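PDB 6HC6: aminopeptidase YwaD from Bacillus subtilis, which catalyses the zinc-dependent hydrolytic release of N-terminal amino acids, such as arginine, lysine and leucine, from peptides. Local coordinates for residues I239-Y251 against K311-D323. Numbering follows the deposited sequence.
Sequences IKHPDIVYVTAHY and KELKRSEVNFNLD. With ZN (zinc ion), chain D.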
ATOM      1  N   ILE A 239     -32.049   6.565  12.020  1.00 51.32           N
ATOM      2  CA  ILE A 239     -31.774   7.595  11.026  1.00 47.83           C
ATOM      3  C   ILE A 239     -31.931   6.960   9.652  1.00 47.52           C
ATOM      4  O   ILE A 239     -31.323   5.920   9.370  1.00 48.26           O
ATOM      5  CB  ILE A 239     -30.363   8.194  11.186  1.00 46.17           C
ATOM      6  CG1 ILE A 239     -30.110   8.661  12.623  1.00 46.07           C
ATOM      7  CG2 ILE A 239     -30.152   9.328  10.180  1.00 47.67           C
ATOM      8  CD1 ILE A 239     -30.660  10.045  12.925  1.00 48.49           C
ATOM      9  N   LYS A 240     -32.736   7.581   8.796  1.00 50.00           N
ATOM     10  CA  LYS A 240     -32.902   7.096   7.431  1.00 53.38           C
ATOM     11  C   LYS A 240     -31.911   7.798   6.506  1.00 50.07           C
ATOM     12  O   LYS A 240     -31.754   9.022   6.568  1.00 55.33           O
ATOM     13  CB  LYS A 240     -34.341   7.315   6.961  1.00 62.51           C
ATOM     14  CG  LYS A 240     -35.375   6.889   7.993  1.00 65.27           C
ATOM     15  CD  LYS A 240     -36.556   7.840   8.030  1.00 78.53           C
ATOM     16  CE  LYS A 240     -36.280   9.000   8.980  1.00 85.00           C
ATOM     17  NZ  LYS A 240     -36.639   8.702  10.395  1.00 85.78           N
ATOM     18  N   HIS A 241     -31.247   7.019   5.659  1.00 41.26           N
ATOM     19  CA  HIS A 241     -30.227   7.515   4.745  1.00 41.90           C
ATOM     20  C   HIS A 241     -29.177   8.405   5.429  1.00 39.93           C
ATOM     21  O   HIS A 241     -28.961   9.542   5.022  1.00 37.52           O
ATOM     22  CB  HIS A 241     -30.876   8.264   3.587  1.00 54.57           C
ATOM     23  CG  HIS A 241     -31.769   7.414   2.741  1.00 68.65           C
ATOM     24  ND1 HIS A 241     -33.145   7.487   2.806  1.00 75.39           N
ATOM     25  CD2 HIS A 241     -31.486   6.478   1.804  1.00 72.24           C
ATOM     26  CE1 HIS A 241     -33.670   6.629   1.950  1.00 75.07           C
ATOM     27  NE2 HIS A 241     -32.685   6.004   1.328  1.00 74.16           N
ATOM     28  N   PRO A 242     -28.495   7.895   6.456  1.00 34.32           N
ATOM     29  CA  PRO A 242     -27.512   8.726   7.166  1.00 38.34           C
ATOM     30  C   PRO A 242     -26.295   9.061   6.310  1.00 35.79           C
ATOM     31  O   PRO A 242     -25.946   8.352   5.364  1.00 32.59           O
ATOM     32  CB  PRO A 242     -27.110   7.852   8.360  1.00 40.51           C
ATOM     33  CG  PRO A 242     -27.345   6.445   7.887  1.00 28.52           C
ATOM     34  CD  PRO A 242     -28.562   6.527   7.001  1.00 40.86           C
ATOM     35  N   ASP A 243     -25.636  10.164   6.672  1.00 29.71           N
ATOM     36  CA  ASP A 243     -24.335  10.481   6.094  1.00 30.98           C
ATOM     37  C   ASP A 243     -23.331   9.396   6.475  1.00 27.43           C
ATOM     38  O   ASP A 243     -23.358   8.878   7.594  1.00 28.24           O
ATOM     39  CB  ASP A 243     -23.848  11.843   6.592  1.00 33.26           C
ATOM     40  CG  ASP A 243     -24.705  12.999   6.093  1.00 46.62           C
ATOM     41  OD1 ASP A 243     -25.367  12.854   5.042  1.00 40.28           O
ATOM     42  OD2 ASP A 243     -24.724  14.054   6.767  1.00 44.96           O
ATOM     43  N   ILE A 244     -22.449   9.044   5.545  1.00 24.40           N
ATOM     44  CA  ILE A 244     -21.484   7.967   5.752  1.00 22.31           C
ATOM     45  C   ILE A 244     -20.101   8.548   5.997  1.00 27.49           C
ATOM     46  O   ILE A 244     -19.629   9.401   5.230  1.00 24.94           O
ATOM     47  CB  ILE A 244     -21.443   7.001   4.557  1.00 23.21           C
ATOM     48  CG1 ILE A 244     -22.808   6.380   4.320  1.00 24.39           C
ATOM     49  CG2 ILE A 244     -20.462   5.879   4.834  1.00 24.21           C
ATOM     50  CD1 ILE A 244     -22.967   5.887   2.907  1.00 27.03           C
ATOM     51  N   VAL A 245     -19.434   8.048   7.039  1.00 23.90           N
ATOM     52  CA  VAL A 245     -18.050   8.387   7.364  1.00 20.40           C
ATOM     53  C   VAL A 245     -17.235   7.104   7.263  1.00 21.61           C
ATOM     54  O   VAL A 245     -17.647   6.066   7.798  1.00 25.56           O
ATOM     55  CB  VAL A 245     -17.956   9.002   8.774  1.00 22.35           C
ATOM     56  CG1 VAL A 245     -16.495   9.140   9.249  1.00 22.49           C
ATOM     57  CG2 VAL A 245     -18.698  10.336   8.824  1.00 30.14           C
ATOM     58  N   TYR A 246     -16.123   7.150   6.532  1.00 18.13           N
ATOM     59  CA  TYR A 246     -15.282   5.983   6.319  1.00 20.45           C
ATOM     60  C   TYR A 246     -13.974   6.138   7.090  1.00 22.21           C
ATOM     61  O   TYR A 246     -13.298   7.159   6.958  1.00 23.38           O
ATOM     62  CB  TYR A 246     -14.975   5.797   4.826  1.00 19.42           C
ATOM     63  CG  TYR A 246     -16.194   5.730   3.918  1.00 23.54           C
ATOM     64  CD1 TYR A 246     -16.739   4.506   3.540  1.00 19.96           C
ATOM     65  CD2 TYR A 246     -16.761   6.887   3.402  1.00 20.43           C
ATOM     66  CE1 TYR A 246     -17.813   4.434   2.702  1.00 18.91           C
ATOM     67  CE2 TYR A 246     -17.840   6.823   2.549  1.00 20.91           C
ATOM     68  CZ  TYR A 246     -18.365   5.592   2.208  1.00 23.94           C
ATOM     69  OH  TYR A 246     -19.447   5.502   1.374  1.00 25.35           O
ATOM     70  N   VAL A 247     -13.619   5.132   7.886  1.00 17.28           N
ATOM     71  CA  VAL A 247     -12.328   5.081   8.573  1.00 17.12           C
ATOM     72  C   VAL A 247     -11.621   3.835   8.065  1.00 19.07           C
ATOM     73  O   VAL A 247     -12.145   2.721   8.222  1.00 17.20           O
ATOM     74  CB  VAL A 247     -12.479   5.042  10.104  1.00 20.32           C
ATOM     75  CG1 VAL A 247     -11.090   5.107  10.765  1.00 19.05           C
ATOM     76  CG2 VAL A 247     -13.351   6.186  10.579  1.00 22.64           C
ATOM     77  N   THR A 248     -10.474   4.017   7.401  1.00 16.57           N
ATOM     78  CA  THR A 248      -9.958   2.957   6.546  1.00 17.35           C
ATOM     79  C   THR A 248      -8.447   2.809   6.684  1.00 18.46           C
ATOM     80  O   THR A 248      -7.723   3.743   7.049  1.00 15.80           O
ATOM     81  CB  THR A 248     -10.324   3.175   5.069  1.00 16.56           C
ATOM     82  OG1 THR A 248      -9.636   4.320   4.552  1.00 18.34           O
ATOM     83  CG2 THR A 248     -11.843   3.369   4.882  1.00 17.52           C
ATOM     84  N   ALA A 249      -7.983   1.606   6.362  1.00 15.00           N
ATOM     85  CA  ALA A 249      -6.562   1.274   6.428  1.00 13.50           C
ATOM     86  C   ALA A 249      -6.341  -0.013   5.649  1.00 19.21           C
ATOM     87  O   ALA A 249      -7.170  -0.913   5.725  1.00 19.99           O
ATOM     88  CB  ALA A 249      -6.128   1.083   7.885  1.00 15.25           C
ATOM     89  N   HIS A 250      -5.238  -0.108   4.914  1.00 15.38           N
ATOM     90  CA  HIS A 250      -4.955  -1.349   4.199  1.00 12.84           C
ATOM     91  C   HIS A 250      -4.176  -2.308   5.088  1.00 16.61           C
ATOM     92  O   HIS A 250      -3.325  -1.896   5.876  1.00 16.43           O
ATOM     93  CB  HIS A 250      -4.222  -1.082   2.877  1.00 11.19           C
ATOM     94  CG  HIS A 250      -2.769  -0.705   3.001  1.00 11.95           C
ATOM     95  ND1 HIS A 250      -1.752  -1.637   2.961  1.00 14.01           N
ATOM     96  CD2 HIS A 250      -2.160   0.505   3.031  1.00 15.74           C
ATOM     97  CE1 HIS A 250      -0.582  -1.028   3.040  1.00 14.84           C
ATOM     98  NE2 HIS A 250      -0.796   0.280   3.048  1.00 11.62           N
ATOM     99  N   TYR A 251      -4.477  -3.598   4.963  1.00 13.88           N
ATOM    100  CA  TYR A 251      -3.885  -4.581   5.859  1.00 15.84           C
ATOM    101  C   TYR A 251      -2.938  -5.524   5.127  1.00 15.02           C
ATOM    102  O   TYR A 251      -2.411  -6.459   5.746  1.00 18.80           O
ATOM    103  CB  TYR A 251      -4.983  -5.355   6.602  1.00 15.11           C
ATOM    104  CG  TYR A 251      -5.801  -6.285   5.737  1.00 15.30           C
ATOM    105  CD1 TYR A 251      -6.864  -5.812   4.977  1.00 14.02           C
ATOM    106  CD2 TYR A 251      -5.530  -7.634   5.705  1.00 18.53           C
ATOM    107  CE1 TYR A 251      -7.603  -6.657   4.169  1.00 15.77           C
ATOM    108  CE2 TYR A 251      -6.278  -8.506   4.914  1.00 22.49           C
ATOM    109  CZ  TYR A 251      -7.308  -8.005   4.148  1.00 19.69           C
ATOM    110  OH  TYR A 251      -8.060  -8.840   3.354  1.00 22.06           O
ATOM    111  N   LYS A 311     -26.690   6.127  -4.570  1.00 37.57           N
ATOM    112  CA  LYS A 311     -27.290   6.593  -3.323  1.00 39.36           C
ATOM    113  C   LYS A 311     -26.242   6.740  -2.229  1.00 37.15           C
ATOM    114  O   LYS A 311     -26.192   7.758  -1.530  1.00 34.97           O
ATOM    115  CB  LYS A 311     -28.371   5.613  -2.879  1.00 47.86           C
ATOM    116  CG  LYS A 311     -29.791   6.082  -3.104  1.00 57.94           C
ATOM    117  CD  LYS A 311     -30.751   4.926  -2.913  1.00 63.82           C
ATOM    118  CE  LYS A 311     -32.012   5.365  -2.204  1.00 68.08           C
ATOM    119  NZ  LYS A 311     -32.916   4.211  -1.919  1.00 69.64           N
ATOM    120  N   GLU A 312     -25.410   5.711  -2.054  1.00 34.79           N
ATOM    121  CA  GLU A 312     -24.351   5.759  -1.048  1.00 31.73           C
ATOM    122  C   GLU A 312     -23.336   6.856  -1.349  1.00 34.44           C
ATOM    123  O   GLU A 312     -22.807   7.494  -0.429  1.00 31.97           O
ATOM    124  CB  GLU A 312     -23.640   4.411  -0.967  1.00 37.48           C
ATOM    125  CG  GLU A 312     -24.450   3.281  -0.365  1.00 36.24           C
ATOM    126  CD  GLU A 312     -23.734   1.955  -0.509  1.00 32.56           C
ATOM    127  OE1 GLU A 312     -23.304   1.389   0.518  1.00 30.44           O
ATOM    128  OE2 GLU A 312     -23.588   1.488  -1.663  1.00 36.24           O
ATOM    129  N   LEU A 313     -23.013   7.057  -2.628  1.00 30.37           N
ATOM    130  CA  LEU A 313     -22.078   8.118  -2.984  1.00 32.85           C
ATOM    131  C   LEU A 313     -22.621   9.481  -2.581  1.00 29.28           C
ATOM    132  O   LEU A 313     -21.887  10.316  -2.044  1.00 33.92           O
ATOM    133  CB  LEU A 313     -21.775   8.082  -4.486  1.00 31.32           C
ATOM    134  CG  LEU A 313     -20.969   6.873  -4.967  1.00 33.33           C
ATOM    135  CD1 LEU A 313     -20.838   6.889  -6.484  1.00 42.31           C
ATOM    136  CD2 LEU A 313     -19.592   6.862  -4.307  1.00 31.10           C
ATOM    137  N   LYS A 314     -23.908   9.729  -2.841  1.00 30.12           N
ATOM    138  CA  LYS A 314     -24.497  11.001  -2.433  1.00 35.56           C
ATOM    139  C   LYS A 314     -24.451  11.179  -0.921  1.00 33.33           C
ATOM    140  O   LYS A 314     -24.265  12.298  -0.432  1.00 43.40           O
ATOM    141  CB  LYS A 314     -25.932  11.108  -2.942  1.00 45.62           C
ATOM    142  CG  LYS A 314     -26.043  11.047  -4.453  1.00 61.72           C
ATOM    143  CD  LYS A 314     -24.989  11.921  -5.121  1.00 68.05           C
ATOM    144  CE  LYS A 314     -24.787  11.528  -6.578  1.00 71.34           C
ATOM    145  NZ  LYS A 314     -24.102  10.211  -6.715  1.00 70.61           N
ATOM    146  N   ARG A 315     -24.612  10.088  -0.160  1.00 35.87           N
ATOM    147  CA  ARG A 315     -24.560  10.167   1.297  1.00 33.84           C
ATOM    148  C   ARG A 315     -23.139  10.206   1.838  1.00 28.58           C
ATOM    149  O   ARG A 315     -22.965  10.450   3.035  1.00 31.15           O
ATOM    150  CB  ARG A 315     -25.270   8.975   1.963  1.00 32.75           C
ATOM    151  CG  ARG A 315     -26.670   8.674   1.537  1.00 43.77           C
ATOM    152  CD  ARG A 315     -27.318   7.741   2.562  1.00 44.68           C
ATOM    153  NE  ARG A 315     -27.057   6.313   2.359  1.00 36.10           N
ATOM    154  CZ  ARG A 315     -26.587   5.485   3.294  1.00 37.99           C
ATOM    155  NH1 ARG A 315     -26.286   5.933   4.500  1.00 36.26           N
ATOM    156  NH2 ARG A 315     -26.405   4.198   3.019  1.00 43.19           N
ATOM    157  N   SER A 316     -22.130   9.951   1.006  1.00 25.75           N
ATOM    158  CA  SER A 316     -20.769   9.785   1.502  1.00 23.06           C
ATOM    159  C   SER A 316     -20.168  11.132   1.867  1.00 35.42           C
ATOM    160  O   SER A 316     -20.120  12.044   1.037  1.00 34.09           O
ATOM    161  CB  SER A 316     -19.905   9.101   0.452  1.00 24.64           C
ATOM    162  OG  SER A 316     -20.315   7.760   0.252  1.00 28.34           O
ATOM    163  N   GLU A 317     -19.690  11.251   3.104  1.00 23.16           N
ATOM    164  CA  GLU A 317     -19.252  12.538   3.622  1.00 27.35           C
ATOM    165  C   GLU A 317     -17.741  12.680   3.666  1.00 29.30           C
ATOM    166  O   GLU A 317     -17.197  13.655   3.135  1.00 27.01           O
ATOM    167  CB  GLU A 317     -19.828  12.765   5.025  1.00 30.83           C
ATOM    168  CG  GLU A 317     -19.447  14.099   5.637  1.00 34.49           C
ATOM    169  CD  GLU A 317     -20.079  14.294   6.996  1.00 39.86           C
ATOM    170  OE1 GLU A 317     -21.307  14.140   7.093  1.00 43.40           O
ATOM    171  OE2 GLU A 317     -19.344  14.569   7.967  1.00 44.51           O
ATOM    172  N   VAL A 318     -17.046  11.734   4.286  1.00 22.75           N
ATOM    173  CA  VAL A 318     -15.631  11.924   4.566  1.00 22.11           C
ATOM    174  C   VAL A 318     -14.990  10.551   4.739  1.00 22.85           C
ATOM    175  O   VAL A 318     -15.627   9.613   5.227  1.00 22.67           O
ATOM    176  CB  VAL A 318     -15.463  12.834   5.811  1.00 31.02           C
ATOM    177  CG1 VAL A 318     -16.197  12.259   7.012  1.00 27.20           C
ATOM    178  CG2 VAL A 318     -14.059  13.001   6.155  1.00 40.68           C
ATOM    179  N   ASN A 319     -13.732  10.434   4.292  1.00 19.85           N
ATOM    180  CA  ASN A 319     -12.899   9.246   4.466  1.00 17.08           C
ATOM    181  C   ASN A 319     -11.627   9.650   5.204  1.00 21.38           C
ATOM    182  O   ASN A 319     -10.865  10.486   4.711  1.00 20.17           O
ATOM    183  CB  ASN A 319     -12.543   8.613   3.109  1.00 16.57           C
ATOM    184  CG  ASN A 319     -11.363   7.660   3.201  1.00 19.82           C
ATOM    185  OD1 ASN A 319     -10.392   7.781   2.454  1.00 21.62           O
ATOM    186  ND2 ASN A 319     -11.441   6.711   4.129  1.00 19.31           N
ATOM    187  N   PHE A 320     -11.404   9.067   6.383  1.00 19.66           N
ATOM    188  CA  PHE A 320     -10.139   9.193   7.110  1.00 18.57           C
ATOM    189  C   PHE A 320      -9.342   7.920   6.858  1.00 18.99           C
ATOM    190  O   PHE A 320      -9.705   6.856   7.371  1.00 20.47           O
ATOM    191  CB  PHE A 320     -10.369   9.341   8.616  1.00 18.24           C
ATOM    192  CG  PHE A 320     -11.120  10.560   9.014  1.00 18.08           C
ATOM    193  CD1 PHE A 320     -12.498  10.611   8.891  1.00 19.57           C
ATOM    194  CD2 PHE A 320     -10.444  11.657   9.553  1.00 23.68           C
ATOM    195  CE1 PHE A 320     -13.208  11.743   9.280  1.00 25.81           C
ATOM    196  CE2 PHE A 320     -11.150  12.788   9.948  1.00 25.84           C
ATOM    197  CZ  PHE A 320     -12.521  12.831   9.804  1.00 27.78           C
ATOM    198  N   ASN A 321      -8.267   8.013   6.076  1.00 18.14           N
ATOM    199  CA  ASN A 321      -7.453   6.845   5.768  1.00 18.55           C
ATOM    200  C   ASN A 321      -6.171   6.897   6.592  1.00 16.56           C
ATOM    201  O   ASN A 321      -5.516   7.939   6.659  1.00 18.81           O
ATOM    202  CB  ASN A 321      -7.127   6.772   4.271  1.00 15.11           C
ATOM    203  CG  ASN A 321      -6.383   5.490   3.901  1.00 16.94           C
ATOM    204  OD1 ASN A 321      -6.955   4.402   3.917  1.00 17.03           O
ATOM    205  ND2 ASN A 321      -5.113   5.616   3.574  1.00 16.64           N
ATOM    206  N   LEU A 322      -5.826   5.773   7.228  1.00 18.51           N
ATOM    207  CA  LEU A 322      -4.654   5.664   8.095  1.00 20.98           C
ATOM    208  C   LEU A 322      -3.627   4.746   7.445  1.00 16.40           C
ATOM    209  O   LEU A 322      -3.895   3.558   7.259  1.00 17.39           O
ATOM    210  CB  LEU A 322      -5.062   5.107   9.459  1.00 15.71           C
ATOM    211  CG  LEU A 322      -6.291   5.826  10.027  1.00 26.77           C
ATOM    212  CD1 LEU A 322      -6.826   5.127  11.258  1.00 33.61           C
ATOM    213  CD2 LEU A 322      -5.901   7.244  10.349  1.00 32.30           C
ATOM    214  N   ASP A 323      -2.450   5.276   7.115  1.00 15.53           N
ATOM    215  CA  ASP A 323      -1.436   4.461   6.439  1.00 16.20           C
ATOM    216  C   ASP A 323      -0.068   4.965   6.877  1.00 23.43           C
ATOM    217  O   ASP A 323       0.367   6.026   6.424  1.00 22.15           O
ATOM    218  CB  ASP A 323      -1.607   4.530   4.913  1.00 19.39           C
ATOM    219  CG  ASP A 323      -0.744   3.521   4.149  1.00 17.72           C
ATOM    220  OD1 ASP A 323       0.107   2.859   4.744  1.00 16.72           O
ATOM    221  OD2 ASP A 323      -0.922   3.377   2.912  1.00 18.87           O
TER
HETATM  222 ZN    ZN D 501       0.682   1.857   2.985  1.00 19.43          ZN
HETATM  223  O   HOH W   1     -23.092  13.413   2.751  1.00 46.27           O
HETATM  224  O   HOH W   2      -4.893   2.484   3.581  1.00 19.21           O
HETATM  225  O   HOH W   3       1.855   3.328   2.312  1.00 22.27           O
HETATM  226  O   HOH W   4       1.243   1.154   1.124  1.00 18.72           O
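Two parallel strands of the central mixed sheet of the M28 peptidase domain, 244-250 and 316-322, run at 12° and carry His-250 and Asp-323 to one zinc ion at their C-terminal ends. Backbone hydrogen bonds from Ile-244 N to Arg-315 O at one end through Leu-322 N to Thr-248 O at the other fix the parallel pairing; a beta bulge shifts the register by one between Ile-244 and Val-245. At the zinc, His-250 NE2 binds at 2.2 Å, while Asp-323 is bidentate, OD1 at 2.1 Å and OD2 at 2.2 Å. Asp-262 and two waters complete this site; second-shell hydrogen bonds join Asp-252 to His-250 ND1, fixing the ring, and Ser-371 to Asp-323 OD2. On the face shared by Ile-244, Tyr-246 and Thr-248, the polar groups form short relays. Thr-248 OG1, lodged between backbone N and carbonyl carbon (chi1 68°), donates a hydrogen bond to a lone pair of Asn-321 OD1 at 2.8 Å and accepts Asn-319 ND2 at 3.0 Å, nearly in that amide's plane. Tyr-246 OH donates to Ser-316 OG at 2.7 Å, and Ser-316 OG in turn donates to Glu-312 O in the preceding helix. On the other face, Val-245 CG2 packs against Val-318 CG1. Where the strands begin, Arg-315 NH1 donates a hydrogen bond to a lone pair of Pro-242 O at 2.6 Å, while Ile-244 CD1 sits over the centre of the guanidinium face; Glu-285 adds a salt bridge. A leucine in place of Arg-315 would probably leave Pro-242 O without this donor and Glu-285 without this cationic partner. The chemistry thus changes along the pair, from a charged grip through hydroxyl-centred hydrogen bonds, those of Thr-248 buried, to metal ligation, where zinc probably offsets repulsion between Asp-323 and Asp-262.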